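ABC transporter periplasmic peptide-binding protein (Pseudoalteromonas, PDB 4QFL) binds dipeptides in the periplasm, caught here with Ala-Phe, and probably delivers them to an ABC transporter for uptake. Local coordinates at residues Gly30-Ala35 with Glu261-Ala266; Ile119-Arg124 with Ala183-Lys188; Tyr294-Thr299 with Asp427-Gly432; Glu346-Met351 with Ala490-Ile495. All coordinates share one frame; numbering follows the deposited sequence.

Contact 1 of 4, residues Gly30-Ala35 with Glu261-Ala266; sequences GLVYCA and ECDVTA
Cys34 and Cys262 are joined by a disulfide that ties strand 30-35 to the loop just before strand 264-266, which pairs with it in parallel. Strand 30-35 also pairs in parallel with strand 241-246.

Main-chain bonds set the pairing. Cys34 N gives an almost straight bond to Val264 O (2.6 Å, 176° at the hydrogen). Ala266 N continues the pattern to Cys34 O at 3.0 Å. Val32 O is gripped by two donors, Val264 N at 3.1 Å and Asp263 N at 2.8 Å.

One polar side chain adds to this. Asp263 keeps CG beside its own backbone N (chi1 -55°), and OD2 takes Val32 N at 2.8 Å on its anti side. Asp263 therefore holds Val32 at both its N and its O. An alanine here would probably leave Val32 N without its carboxylate partner, and Lys534 without a weak, long ion pair.

Apolar contacts lie on the face of Tyr33 and Val264, which Gln510 of strand 500-513 helps to cover. Tyr33 CD2 rests on Val264 CG1 at 3.8 Å, and Leu31 CD2 touches Val264 CG2. The face of Cys34 and Thr265 packs on helix 250-258, where Arg253 O bonds Thr265 OG1.

The disulfide has chi3 82° and an SG-SG length of 2.0 Å between Cys34 and Cys262. Val32 CG1 leans on Cys262 SG at 4.0 Å.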
loop_
_atom_site.group_PDB
_atom_site.type_symbol
_atom_site.label_atom_id
_atom_site.label_comp_id
_atom_site.label_asym_id
_atom_site.label_seq_id
_atom_site.Cartn_x
_atom_site.Cartn_y
_atom_site.Cartn_z
ATOM N N GLY A 30 27.609 -5.761 3.543
ATOM C CA GLY A 30 26.390 -5.452 2.835
ATOM C C GLY A 30 25.229 -6.262 3.353
ATOM O O GLY A 30 25.393 -7.132 4.194
ATOM N N LEU A 31 24.045 -5.950 2.850
ATOM C CA LEU A 31 22.852 -6.695 3.175
ATOM C C LEU A 31 22.208 -7.068 1.861
ATOM O O LEU A 31 22.194 -6.271 0.940
ATOM C CB LEU A 31 21.906 -5.846 4.025
ATOM C CG LEU A 31 20.629 -6.521 4.539
ATOM C CD1 LEU A 31 20.068 -5.769 5.715
ATOM C CD2 LEU A 31 19.576 -6.631 3.446
ATOM N N VAL A 32 21.718 -8.301 1.771
ATOM C CA VAL A 32 20.958 -8.771 0.616
ATOM C C VAL A 32 19.516 -9.120 1.015
ATOM O O VAL A 32 19.274 -9.988 1.852
ATOM C CB VAL A 32 21.620 -9.982 -0.052
ATOM C CG1 VAL A 32 20.792 -10.440 -1.240
ATOM C CG2 VAL A 32 23.035 -9.631 -0.486
ATOM N N TYR A 33 18.574 -8.408 0.406
ATOM C CA TYR A 33 17.155 -8.495 0.705
ATOM C C TYR A 33 16.474 -9.223 -0.451
ATOM O O TYR A 33 16.585 -8.810 -1.606
ATOM C CB TYR A 33 16.610 -7.071 0.839
ATOM C CG TYR A 33 15.149 -6.929 1.213
ATOM C CD1 TYR A 33 14.140 -7.124 0.266
ATOM C CD2 TYR A 33 14.773 -6.555 2.499
ATOM C CE1 TYR A 33 12.798 -6.973 0.601
ATOM C CE2 TYR A 33 13.440 -6.402 2.842
ATOM C CZ TYR A 33 12.458 -6.606 1.890
ATOM O OH TYR A 33 11.127 -6.453 2.225
ATOM N N CYS A 34 15.785 -10.319 -0.142
ATOM C CA CYS A 34 15.034 -11.080 -1.148
ATOM C C CYS A 34 13.655 -10.486 -1.321
ATOM O O CYS A 34 12.799 -10.646 -0.449
ATOM C CB CYS A 34 14.872 -12.547 -0.744
ATOM S SG CYS A 34 16.019 -13.703 -1.560
ATOM N N ALA A 35 13.453 -9.828 -2.460
ATOM C CA ALA A 35 12.222 -9.093 -2.762
ATOM C C ALA A 35 11.254 -9.889 -3.634
ATOM O O ALA A 35 11.664 -10.619 -4.535
ATOM C CB ALA A 35 12.568 -7.788 -3.437
ATOM N N GLU A 261 22.106 -16.975 0.631
ATOM C CA GLU A 261 22.221 -16.106 -0.524
ATOM C C GLU A 261 21.502 -14.800 -0.222
ATOM O O GLU A 261 21.834 -13.753 -0.773
ATOM C CB GLU A 261 21.616 -16.761 -1.762
ATOM C CG GLU A 261 22.383 -17.967 -2.284
ATOM C CD GLU A 261 22.000 -18.330 -3.716
ATOM O OE1 GLU A 261 21.334 -17.509 -4.384
ATOM O OE2 GLU A 261 22.369 -19.434 -4.183
ATOM N N CYS A 262 20.512 -14.882 0.659
ATOM C CA CYS A 262 19.753 -13.726 1.114
ATOM C C CYS A 262 19.855 -13.589 2.615
ATOM O O CYS A 262 19.824 -14.587 3.325
ATOM C CB CYS A 262 18.276 -13.868 0.743
ATOM S SG CYS A 262 17.872 -13.180 -0.871
ATOM N N ASP A 263 19.949 -12.351 3.094
ATOM C CA ASP A 263 20.009 -12.066 4.524
ATOM C C ASP A 263 18.636 -11.744 5.086
ATOM O O ASP A 263 18.384 -11.946 6.266
ATOM C CB ASP A 263 20.939 -10.892 4.780
ATOM C CG ASP A 263 22.307 -11.120 4.203
ATOM O OD1 ASP A 263 22.907 -12.168 4.517
ATOM O OD2 ASP A 263 22.773 -10.270 3.419
ATOM N N VAL A 264 17.762 -11.227 4.234
ATOM C CA VAL A 264 16.396 -10.925 4.622
ATOM C C VAL A 264 15.434 -11.392 3.538
ATOM O O VAL A 264 15.688 -11.211 2.350
ATOM C CB VAL A 264 16.174 -9.421 4.850
ATOM C CG1 VAL A 264 14.749 -9.169 5.320
ATOM C CG2 VAL A 264 17.171 -8.866 5.853
ATOM N N THR A 265 14.328 -11.988 3.965
ATOM C CA THR A 265 13.330 -12.535 3.061
ATOM C C THR A 265 11.965 -11.908 3.269
ATOM O O THR A 265 11.355 -12.043 4.317
ATOM C CB THR A 265 13.204 -14.058 3.209
ATOM O OG1 THR A 265 14.250 -14.682 2.464
ATOM C CG2 THR A 265 11.884 -14.532 2.660
ATOM N N ALA A 266 11.504 -11.209 2.245
ATOM C CA ALA A 266 10.192 -10.592 2.258
ATOM C C ALA A 266 9.118 -11.657 2.209
ATOM O O ALA A 266 9.255 -12.663 1.511
ATOM C CB ALA A 266 10.048 -9.652 1.064
#

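Contact 2 of 4, residues Ile119-Arg124 with Ala183-Lys188; sequences IFTFSR and AVVLSK
Helix 115-126 packs through Phe120, Thr121 and Phe122 against the loop 183-187 and the N-terminus of helix 188-196, where Ser187 is the N-cap. Ser187 OG caps Tyr190 N.

Thr121 carries the central bond. Its OG1 lies anti to the carbonyl carbon, beside the backbone N (chi1 -61°), and accepts Leu186 N at 2.8 Å with 152° at the hydrogen. OG1 is also bonded to Asp117 O, one turn back in the helix. Asp117 has a second role, since its OD1 takes Lys188 N. The methyl branch of Thr121 points elsewhere: CG2 lies 3.1 Å from Val184 O. A valine here would probably leave Leu186 N without its acceptor, and Asp117 O without this side-chain partner.

The two phenylalanines sit on either side of Thr121 in sequence. Phe122 meets Ala183 O with its rim: CZ is 3.4 Å from that oxygen, which lies near the ring plane. Phe122 CE1 also touches Ala183 CB at 4.0 Å, and Thr121 CG2 lies over one face of the ring. Phe120 crosses the lysine chain obliquely, with its CB 3.8 Å from Lys188 CG. Ala191 and Met192 of helix 188-196 also touch Phe120, and its ring meets that of Tyr132.

Arg124 is extended from CG to NE and crosses Leu186 at about a right angle. Its guanidinium is held by a salt bridge to Asp204 and a bond to Tyr140 OH. Leu186 CD1 comes to the edge of that group, 4.2 Å from Arg124 NH1.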
loop_
_atom_site.group_PDB
_atom_site.type_symbol
_atom_site.label_atom_id
_atom_site.label_comp_id
_atom_site.label_asym_id
_atom_site.label_seq_id
_atom_site.Cartn_x
_atom_site.Cartn_y
_atom_site.Cartn_z
ATOM N N ILE A 119 7.640 22.581 -2.808
ATOM C CA ILE A 119 6.674 23.120 -3.741
ATOM C C ILE A 119 6.716 22.348 -5.050
ATOM O O ILE A 119 5.672 22.043 -5.618
ATOM C CB ILE A 119 6.874 24.630 -3.957
ATOM C CG1 ILE A 119 6.798 25.345 -2.605
ATOM C CG2 ILE A 119 5.806 25.165 -4.872
ATOM C CD1 ILE A 119 7.421 26.725 -2.575
ATOM N N PHE A 120 7.910 22.000 -5.520
ATOM C CA PHE A 120 8.002 21.229 -6.753
ATOM C C PHE A 120 7.435 19.826 -6.626
ATOM O O PHE A 120 6.639 19.386 -7.453
ATOM C CB PHE A 120 9.431 21.090 -7.243
ATOM C CG PHE A 120 9.575 20.044 -8.310
ATOM C CD1 PHE A 120 9.233 20.331 -9.630
ATOM C CD2 PHE A 120 9.997 18.762 -7.994
ATOM C CE1 PHE A 120 9.343 19.360 -10.626
ATOM C CE2 PHE A 120 10.110 17.779 -8.983
ATOM C CZ PHE A 120 9.779 18.075 -10.299
ATOM N N THR A 121 7.902 19.110 -5.614
ATOM C CA THR A 121 7.473 17.735 -5.376
ATOM C C THR A 121 5.959 17.601 -5.319
ATOM O O THR A 121 5.362 16.711 -5.948
ATOM C CB THR A 121 8.052 17.209 -4.053
ATOM O OG1 THR A 121 9.479 17.223 -4.125
ATOM C CG2 THR A 121 7.562 15.787 -3.792
ATOM N N PHE A 122 5.335 18.487 -4.555
ATOM C CA PHE A 122 3.898 18.369 -4.333
ATOM C C PHE A 122 3.028 19.088 -5.366
ATOM O O PHE A 122 1.912 18.645 -5.643
ATOM C CB PHE A 122 3.531 18.669 -2.871
ATOM C CG PHE A 122 4.110 17.657 -1.913
ATOM C CD1 PHE A 122 3.532 16.405 -1.779
ATOM C CD2 PHE A 122 5.278 17.926 -1.218
ATOM C CE1 PHE A 122 4.078 15.465 -0.950
ATOM C CE2 PHE A 122 5.830 16.981 -0.385
ATOM C CZ PHE A 122 5.231 15.746 -0.259
ATOM N N SER A 123 3.538 20.154 -5.972
ATOM C CA SER A 123 2.801 20.765 -7.062
ATOM C C SER A 123 2.838 19.862 -8.293
ATOM O O SER A 123 1.966 19.958 -9.146
ATOM C CB SER A 123 3.304 22.171 -7.386
ATOM O OG SER A 123 4.583 22.135 -7.989
ATOM N N ARG A 124 3.821 18.970 -8.387
ATOM C CA ARG A 124 3.818 17.997 -9.482
ATOM C C ARG A 124 2.502 17.209 -9.522
ATOM O O ARG A 124 2.046 16.788 -10.583
ATOM C CB ARG A 124 5.009 17.031 -9.381
ATOM C CG ARG A 124 4.971 15.911 -10.421
ATOM C CD ARG A 124 6.205 15.022 -10.425
ATOM N NE ARG A 124 6.135 14.049 -11.518
ATOM C CZ ARG A 124 7.022 13.079 -11.711
ATOM N NH1 ARG A 124 8.050 12.942 -10.886
ATOM N NH2 ARG A 124 6.878 12.237 -12.719
ATOM N N ALA A 183 4.535 10.148 -0.042
ATOM C CA ALA A 183 4.714 11.590 0.105
ATOM C C ALA A 183 6.170 12.009 0.292
ATOM O O ALA A 183 6.472 12.910 1.083
ATOM C CB ALA A 183 3.873 12.086 1.269
ATOM N N VAL A 184 7.081 11.371 -0.434
ATOM C CA VAL A 184 8.498 11.672 -0.237
ATOM C C VAL A 184 8.836 12.993 -0.876
ATOM O O VAL A 184 8.092 13.486 -1.722
ATOM C CB VAL A 184 9.407 10.609 -0.835
ATOM C CG1 VAL A 184 9.096 9.240 -0.231
ATOM C CG2 VAL A 184 9.285 10.587 -2.346
ATOM N N VAL A 185 9.966 13.557 -0.470
ATOM C CA VAL A 185 10.469 14.800 -1.050
ATOM C C VAL A 185 11.477 14.569 -2.181
ATOM O O VAL A 185 12.471 13.856 -2.002
ATOM C CB VAL A 185 11.138 15.670 0.025
ATOM C CG1 VAL A 185 11.746 16.909 -0.608
ATOM C CG2 VAL A 185 10.124 16.047 1.085
ATOM N N LEU A 186 11.222 15.187 -3.333
ATOM C CA LEU A 186 12.081 15.033 -4.505
ATOM C C LEU A 186 12.990 16.240 -4.727
ATOM O O LEU A 186 12.824 17.273 -4.086
ATOM C CB LEU A 186 11.233 14.805 -5.761
ATOM C CG LEU A 186 10.223 13.662 -5.684
ATOM C CD1 LEU A 186 9.418 13.572 -6.976
ATOM C CD2 LEU A 186 10.962 12.387 -5.435
ATOM N N SER A 187 13.944 16.092 -5.645
ATOM C CA SER A 187 14.892 17.156 -5.984
ATOM C C SER A 187 14.441 18.039 -7.145
ATOM O O SER A 187 14.356 17.578 -8.287
ATOM C CB SER A 187 16.254 16.571 -6.353
ATOM O OG SER A 187 17.082 17.590 -6.896
ATOM N N LYS A 188 14.182 19.311 -6.858
ATOM C CA LYS A 188 13.856 20.257 -7.912
ATOM C C LYS A 188 15.059 20.529 -8.799
ATOM O O LYS A 188 14.930 20.619 -10.024
ATOM C CB LYS A 188 13.317 21.568 -7.353
ATOM C CG LYS A 188 12.801 22.471 -8.461
ATOM C CD LYS A 188 12.258 23.785 -7.959
ATOM C CE LYS A 188 11.724 24.597 -9.128
ATOM N NZ LYS A 188 11.182 25.919 -8.714
#

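Contact 3 of 4, residues Tyr294-Thr299 with Asp427-Gly432; sequences YWAFNT and DSVLLG. With PHE (phenylalanine), chain D.
Tyr294 to Phe297 run antiparallel to Ser428 to Leu431, with 148° between the short strand directions. Tyr294 with Leu431 and Ala296 with Val429 are hydrogen-bonded pairs. Trp295 with Leu430 and Phe297 with Ser428 are non-hydrogen-bonded pairs. Tyr294 N reaches Leu431 O at 3.0 Å, and Ala296 N reaches Val429 O at 2.8 Å; each pair has its return bond. Asn298 is the centre of an inverse gamma turn, and its N bonds Asp427 O at 2.8 Å.

On the face of Trp295 and Ser428, the indole NE1 makes a weak bond to Ser428 OG at 2.9 Å. That OG sits between the backbone N and the carbonyl carbon (chi1 76°), and it is also bonded to Ser375 O. Leu430 CD2 packs on Trp295 CD1 at 3.8 Å, and Phe297 CE1 lies over one face of the indole. Helices 389-401 and 307-314 cover this face.

Strand 428-434 lies between strands 291-297 and 373-378, antiparallel to the first and parallel to the second, in this family 5 solute-binding protein. It leads to the dipeptide pocket.

On the other face, Ala296 CB touches Val429 CG1. Tyr294 and Leu431 lie side by side and point the same way, with Tyr294 CE1 3.6 Å from Leu431 CB. Leu431 C lies over one face of the tyrosine ring. Leu431 CD2 in turn meets the bound phenylalanine at its CD1, 3.6 Å away. Gly432 O is 3.5 Å from the same CD1; the ligand is also hydrogen-bonded to Tyr385 OH and Arg383 NE.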
loop_
_atom_site.group_PDB
_atom_site.type_symbol
_atom_site.label_atom_id
_atom_site.label_comp_id
_atom_site.label_asym_id
_atom_site.label_seq_id
_atom_site.Cartn_x
_atom_site.Cartn_y
_atom_site.Cartn_z
ATOM N N TYR A 294 -9.593 -9.377 1.114
ATOM C CA TYR A 294 -10.995 -9.458 0.679
ATOM C C TYR A 294 -11.173 -10.162 -0.677
ATOM O O TYR A 294 -10.219 -10.375 -1.429
ATOM C CB TYR A 294 -11.628 -8.056 0.619
ATOM C CG TYR A 294 -10.841 -7.104 -0.252
ATOM C CD1 TYR A 294 -10.754 -7.299 -1.625
ATOM C CD2 TYR A 294 -10.164 -6.027 0.296
ATOM C CE1 TYR A 294 -10.014 -6.447 -2.427
ATOM C CE2 TYR A 294 -9.424 -5.176 -0.498
ATOM C CZ TYR A 294 -9.349 -5.396 -1.854
ATOM O OH TYR A 294 -8.618 -4.553 -2.640
ATOM N N TRP A 295 -12.413 -10.525 -0.970
ATOM C CA TRP A 295 -12.804 -10.997 -2.296
ATOM C C TRP A 295 -13.622 -9.886 -2.950
ATOM O O TRP A 295 -14.759 -9.613 -2.544
ATOM C CB TRP A 295 -13.666 -12.250 -2.151
ATOM C CG TRP A 295 -14.005 -12.992 -3.418
ATOM C CD1 TRP A 295 -13.317 -12.984 -4.589
ATOM C CD2 TRP A 295 -15.112 -13.874 -3.605
ATOM N NE1 TRP A 295 -13.936 -13.804 -5.502
ATOM C CE2 TRP A 295 -15.040 -14.361 -4.919
ATOM C CE3 TRP A 295 -16.160 -14.295 -2.785
ATOM C CZ2 TRP A 295 -15.971 -15.253 -5.438
ATOM C CZ3 TRP A 295 -17.090 -15.179 -3.298
ATOM C CH2 TRP A 295 -16.989 -15.648 -4.615
ATOM N N ALA A 296 -13.039 -9.229 -3.940
ATOM C CA ALA A 296 -13.722 -8.125 -4.593
ATOM C C ALA A 296 -14.468 -8.595 -5.831
ATOM O O ALA A 296 -13.934 -9.359 -6.621
ATOM C CB ALA A 296 -12.733 -7.035 -4.960
ATOM N N PHE A 297 -15.703 -8.129 -5.988
ATOM C CA PHE A 297 -16.480 -8.367 -7.198
ATOM C C PHE A 297 -16.434 -7.175 -8.152
ATOM O O PHE A 297 -16.478 -6.027 -7.731
ATOM C CB PHE A 297 -17.928 -8.655 -6.833
ATOM C CG PHE A 297 -18.091 -9.835 -5.934
ATOM C CD1 PHE A 297 -18.004 -11.118 -6.439
ATOM C CD2 PHE A 297 -18.328 -9.660 -4.583
ATOM C CE1 PHE A 297 -18.152 -12.210 -5.617
ATOM C CE2 PHE A 297 -18.489 -10.745 -3.755
ATOM C CZ PHE A 297 -18.401 -12.024 -4.275
ATOM N N ASN A 298 -16.352 -7.456 -9.446
ATOM C CA ASN A 298 -16.497 -6.419 -10.459
ATOM C C ASN A 298 -17.979 -6.060 -10.566
ATOM O O ASN A 298 -18.719 -6.662 -11.344
ATOM C CB ASN A 298 -15.958 -6.949 -11.787
ATOM C CG ASN A 298 -15.864 -5.891 -12.853
ATOM O OD1 ASN A 298 -15.136 -6.051 -13.829
ATOM N ND2 ASN A 298 -16.605 -4.819 -12.690
ATOM N N THR A 299 -18.412 -5.092 -9.760
ATOM C CA THR A 299 -19.831 -4.783 -9.581
ATOM C C THR A 299 -20.472 -4.173 -10.817
ATOM O O THR A 299 -21.675 -3.943 -10.838
ATOM C CB THR A 299 -20.066 -3.814 -8.401
ATOM O OG1 THR A 299 -19.455 -2.545 -8.686
ATOM C CG2 THR A 299 -19.497 -4.384 -7.104
ATOM N N ASP A 427 -13.792 -10.855 -13.198
ATOM C CA ASP A 427 -15.126 -11.019 -12.616
ATOM C C ASP A 427 -15.020 -10.728 -11.134
ATOM O O ASP A 427 -15.832 -10.005 -10.562
ATOM C CB ASP A 427 -15.623 -12.466 -12.730
ATOM C CG ASP A 427 -16.079 -12.832 -14.117
ATOM O OD1 ASP A 427 -16.287 -11.931 -14.954
ATOM O OD2 ASP A 427 -16.238 -14.047 -14.358
ATOM N N SER A 428 -14.015 -11.343 -10.520
ATOM C CA SER A 428 -13.751 -11.199 -9.094
ATOM C C SER A 428 -12.270 -11.412 -8.865
ATOM O O SER A 428 -11.586 -12.014 -9.691
ATOM C CB SER A 428 -14.559 -12.206 -8.275
ATOM O OG SER A 428 -13.997 -13.501 -8.353
ATOM N N VAL A 429 -11.778 -10.913 -7.737
ATOM C CA VAL A 429 -10.358 -10.982 -7.431
ATOM C C VAL A 429 -10.135 -11.085 -5.935
ATOM O O VAL A 429 -10.878 -10.505 -5.134
ATOM C CB VAL A 429 -9.606 -9.741 -7.947
ATOM C CG1 VAL A 429 -10.251 -8.482 -7.403
ATOM C CG2 VAL A 429 -8.131 -9.802 -7.565
ATOM N N LEU A 430 -9.095 -11.828 -5.581
ATOM C CA LEU A 430 -8.607 -11.892 -4.222
ATOM C C LEU A 430 -7.515 -10.850 -4.106
ATOM O O LEU A 430 -6.469 -10.972 -4.723
ATOM C CB LEU A 430 -8.028 -13.275 -3.926
ATOM C CG LEU A 430 -9.025 -14.428 -3.975
ATOM C CD1 LEU A 430 -8.309 -15.762 -3.833
ATOM C CD2 LEU A 430 -10.097 -14.251 -2.914
ATOM N N LEU A 431 -7.778 -9.818 -3.323
ATOM C CA LEU A 431 -6.815 -8.755 -3.117
ATOM C C LEU A 431 -6.934 -8.262 -1.679
ATOM O O LEU A 431 -7.372 -8.987 -0.802
ATOM C CB LEU A 431 -7.066 -7.604 -4.095
ATOM C CG LEU A 431 -5.915 -7.311 -5.059
ATOM C CD1 LEU A 431 -6.348 -6.455 -6.240
ATOM C CD2 LEU A 431 -4.742 -6.687 -4.327
ATOM N N GLY A 432 -6.545 -7.019 -1.442
ATOM C CA GLY A 432 -6.663 -6.456 -0.115
ATOM C C GLY A 432 -5.895 -5.161 -0.003
ATOM O O GLY A 432 -5.577 -4.531 -1.001
HETATM N N PHE D . -0.910 -2.149 -1.883
HETATM C CA PHE D . -1.201 -3.528 -2.259
HETATM C C PHE D . -0.076 -4.431 -1.807
HETATM O O PHE D . -0.305 -5.576 -1.431
HETATM C CB PHE D . -1.335 -3.647 -3.773
HETATM C CG PHE D . -2.574 -3.032 -4.322
HETATM C CD1 PHE D . -3.809 -3.300 -3.753
HETATM C CD2 PHE D . -2.512 -2.191 -5.410
HETATM C CE1 PHE D . -4.953 -2.749 -4.259
HETATM C CE2 PHE D . -3.653 -1.635 -5.925
HETATM C CZ PHE D . -4.878 -1.908 -5.350
HETATM O OXT PHE D . 1.089 -4.032 -1.819
#

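Contact 4 of 4, residues Glu346-Met351 with Ala490-Ile495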
loop_
_atom_site.group_PDB
_atom_site.type_symbol
_atom_site.label_atom_id
_atom_site.label_comp_id
_atom_site.label_asym_id
_atom_site.label_seq_id
_atom_site.Cartn_x
_atom_site.Cartn_y
_atom_site.Cartn_z
ATOM N N GLU A 346 -15.658 -1.679 13.903
ATOM C CA GLU A 346 -16.944 -2.060 14.451
ATOM C C GLU A 346 -17.397 -3.342 13.787
ATOM O O GLU A 346 -17.562 -3.393 12.573
ATOM C CB GLU A 346 -17.967 -0.951 14.237
ATOM C CG GLU A 346 -19.239 -1.108 15.054
ATOM C CD GLU A 346 -19.061 -0.798 16.535
ATOM O OE1 GLU A 346 -18.097 -0.094 16.923
ATOM O OE2 GLU A 346 -19.910 -1.268 17.318
ATOM N N PRO A 347 -17.594 -4.397 14.587
ATOM C CA PRO A 347 -17.976 -5.713 14.062
ATOM C C PRO A 347 -19.363 -5.661 13.444
ATOM O O PRO A 347 -20.286 -5.076 14.010
ATOM C CB PRO A 347 -17.956 -6.609 15.302
ATOM C CG PRO A 347 -18.136 -5.685 16.451
ATOM C CD PRO A 347 -17.522 -4.377 16.060
ATOM N N GLN A 348 -19.517 -6.264 12.279
ATOM C CA GLN A 348 -20.752 -6.089 11.552
ATOM C C GLN A 348 -21.730 -7.192 11.883
ATOM O O GLN A 348 -21.431 -8.372 11.714
ATOM C CB GLN A 348 -20.477 -5.985 10.053
ATOM C CG GLN A 348 -19.756 -4.711 9.705
ATOM C CD GLN A 348 -20.445 -3.496 10.296
ATOM O OE1 GLN A 348 -19.835 -2.709 11.011
ATOM N NE2 GLN A 348 -21.723 -3.340 10.001
ATOM N N LYS A 349 -22.899 -6.794 12.375
ATOM C CA LYS A 349 -23.911 -7.751 12.783
ATOM C C LYS A 349 -24.390 -8.563 11.588
ATOM O O LYS A 349 -24.929 -9.654 11.761
ATOM C CB LYS A 349 -25.093 -7.042 13.450
ATOM C CG LYS A 349 -26.068 -7.982 14.149
ATOM C CD LYS A 349 -27.457 -7.356 14.280
ATOM C CE LYS A 349 -28.417 -8.279 15.029
ATOM N NZ LYS A 349 -28.458 -9.661 14.445
ATOM N N ASN A 350 -24.184 -8.044 10.379
ATOM C CA ASN A 350 -24.710 -8.697 9.176
ATOM C C ASN A 350 -23.719 -9.482 8.303
ATOM O O ASN A 350 -24.020 -9.789 7.147
ATOM C CB ASN A 350 -25.468 -7.691 8.310
ATOM C CG ASN A 350 -26.840 -7.366 8.866
ATOM O OD1 ASN A 350 -27.349 -8.067 9.739
ATOM N ND2 ASN A 350 -27.449 -6.302 8.354
ATOM N N MET A 351 -22.552 -9.814 8.847
ATOM C CA MET A 351 -21.580 -10.592 8.089
ATOM C C MET A 351 -22.197 -11.907 7.653
ATOM O O MET A 351 -22.897 -12.556 8.412
ATOM C CB MET A 351 -20.302 -10.839 8.898
ATOM C CG MET A 351 -19.401 -9.628 9.035
ATOM S SD MET A 351 -18.557 -9.187 7.502
ATOM C CE MET A 351 -17.574 -10.638 7.179
ATOM N N ALA A 490 -20.189 3.500 7.237
ATOM C CA ALA A 490 -19.449 3.060 6.063
ATOM C C ALA A 490 -19.200 1.558 6.099
ATOM O O ALA A 490 -19.335 0.865 5.086
ATOM C CB ALA A 490 -18.137 3.811 5.951
ATOM N N GLN A 491 -18.817 1.054 7.266
ATOM C CA GLN A 491 -18.544 -0.368 7.402
ATOM C C GLN A 491 -19.811 -1.162 7.143
ATOM O O GLN A 491 -19.779 -2.216 6.505
ATOM C CB GLN A 491 -17.985 -0.689 8.787
ATOM C CG GLN A 491 -16.590 -0.179 8.998
ATOM C CD GLN A 491 -16.162 -0.226 10.445
ATOM O OE1 GLN A 491 -15.637 -1.231 10.908
ATOM N NE2 GLN A 491 -16.373 0.861 11.162
ATOM N N SER A 492 -20.932 -0.651 7.640
ATOM C CA SER A 492 -22.217 -1.320 7.465
ATOM C C SER A 492 -22.641 -1.420 5.994
ATOM O O SER A 492 -23.145 -2.460 5.543
ATOM C CB SER A 492 -23.293 -0.609 8.276
ATOM O OG SER A 492 -23.050 -0.785 9.655
ATOM N N MET A 493 -22.429 -0.333 5.261
ATOM C CA MET A 493 -22.826 -0.258 3.864
ATOM C C MET A 493 -22.045 -1.267 3.041
ATOM O O MET A 493 -22.596 -1.941 2.176
ATOM C CB MET A 493 -22.620 1.158 3.329
ATOM C CG MET A 493 -23.335 1.416 2.016
ATOM S SD MET A 493 -23.217 3.109 1.413
ATOM C CE MET A 493 -24.057 3.992 2.711
ATOM N N ILE A 494 -20.756 -1.383 3.333
ATOM C CA ILE A 494 -19.909 -2.325 2.630
ATOM C C ILE A 494 -20.429 -3.758 2.802
ATOM O O ILE A 494 -20.429 -4.542 1.854
ATOM C CB ILE A 494 -18.456 -2.180 3.093
ATOM C CG1 ILE A 494 -17.911 -0.821 2.646
ATOM C CG2 ILE A 494 -17.610 -3.317 2.554
ATOM C CD1 ILE A 494 -16.541 -0.453 3.233
ATOM N N ILE A 495 -20.906 -4.081 4.004
ATOM C CA ILE A 495 -21.484 -5.397 4.271
ATOM C C ILE A 495 -22.842 -5.565 3.605
ATOM O O ILE A 495 -23.153 -6.638 3.104
ATOM C CB ILE A 495 -21.621 -5.679 5.784
ATOM C CG1 ILE A 495 -20.244 -5.844 6.415
ATOM C CG2 ILE A 495 -22.419 -6.953 6.024
ATOM C CD1 ILE A 495 -19.314 -6.690 5.587
#
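Gln348 to Met351 form a type I beta turn laid against residues 490-495 of helix 480-497, with the CA atoms of Gln348 and Ser492 6.4 Å apart. Ile495 carries most of the apolar contact, and three of its carbons meet the loop. CG1 lies 3.5 Å from Gln348 CG, with Gln348 CB also against it. CG2 rests 3.4 Å from Asn350 O. CD1 touches Met351 SD, with the methionine chain crossing the isoleucine at about a right angle.

One turn earlier in the helix, Gln491 reaches the start of the loop. Its chain is extended beyond CG, and OE1 accepts Glu346 N at 3.0 Å with 146° at the hydrogen. The same OE1 is bonded by Ser336 OG, while NE2 bonds Ala344 O and Tyr487 O. These bonds hold the amide at both its oxygen and its nitrogen, which should fix its rotation. Glu346 turns its carboxylate to Lys484, another residue of helix 480-497, in a salt bridge.

The contact seats the loop before helix 356-363 on helix 480-497. Ala490, Met493 and Ile494 of that helix pack on Phe467 of helix 465-475. Met351 and Ile495 also touch strand 500-513, at Tyr501 and Pro502.

Contacts 3 and 4 are neighbours: their centres lie 17 Å apart, their nearest atoms about 8 Å, and their segments alternate along the chain. Strand 500-513 links them, as it pairs with strand 291-297 and is touched by Met351 and Ile495. It also pairs with 264-266 of contact 1, though the centres of contacts 1 and 3 are 32 Å apart. Contact 2 is nested inside the loop closed by contact 1 and lies across the chain's centre from contacts 3 and 4. Contact 3 alone holds dipeptide-pocket residues. The side chain of Ala266 in contact 1 is about 11 Å from the bound phenylalanine, and that of Val184 in contact 2 about 12 Å from the bound alanine.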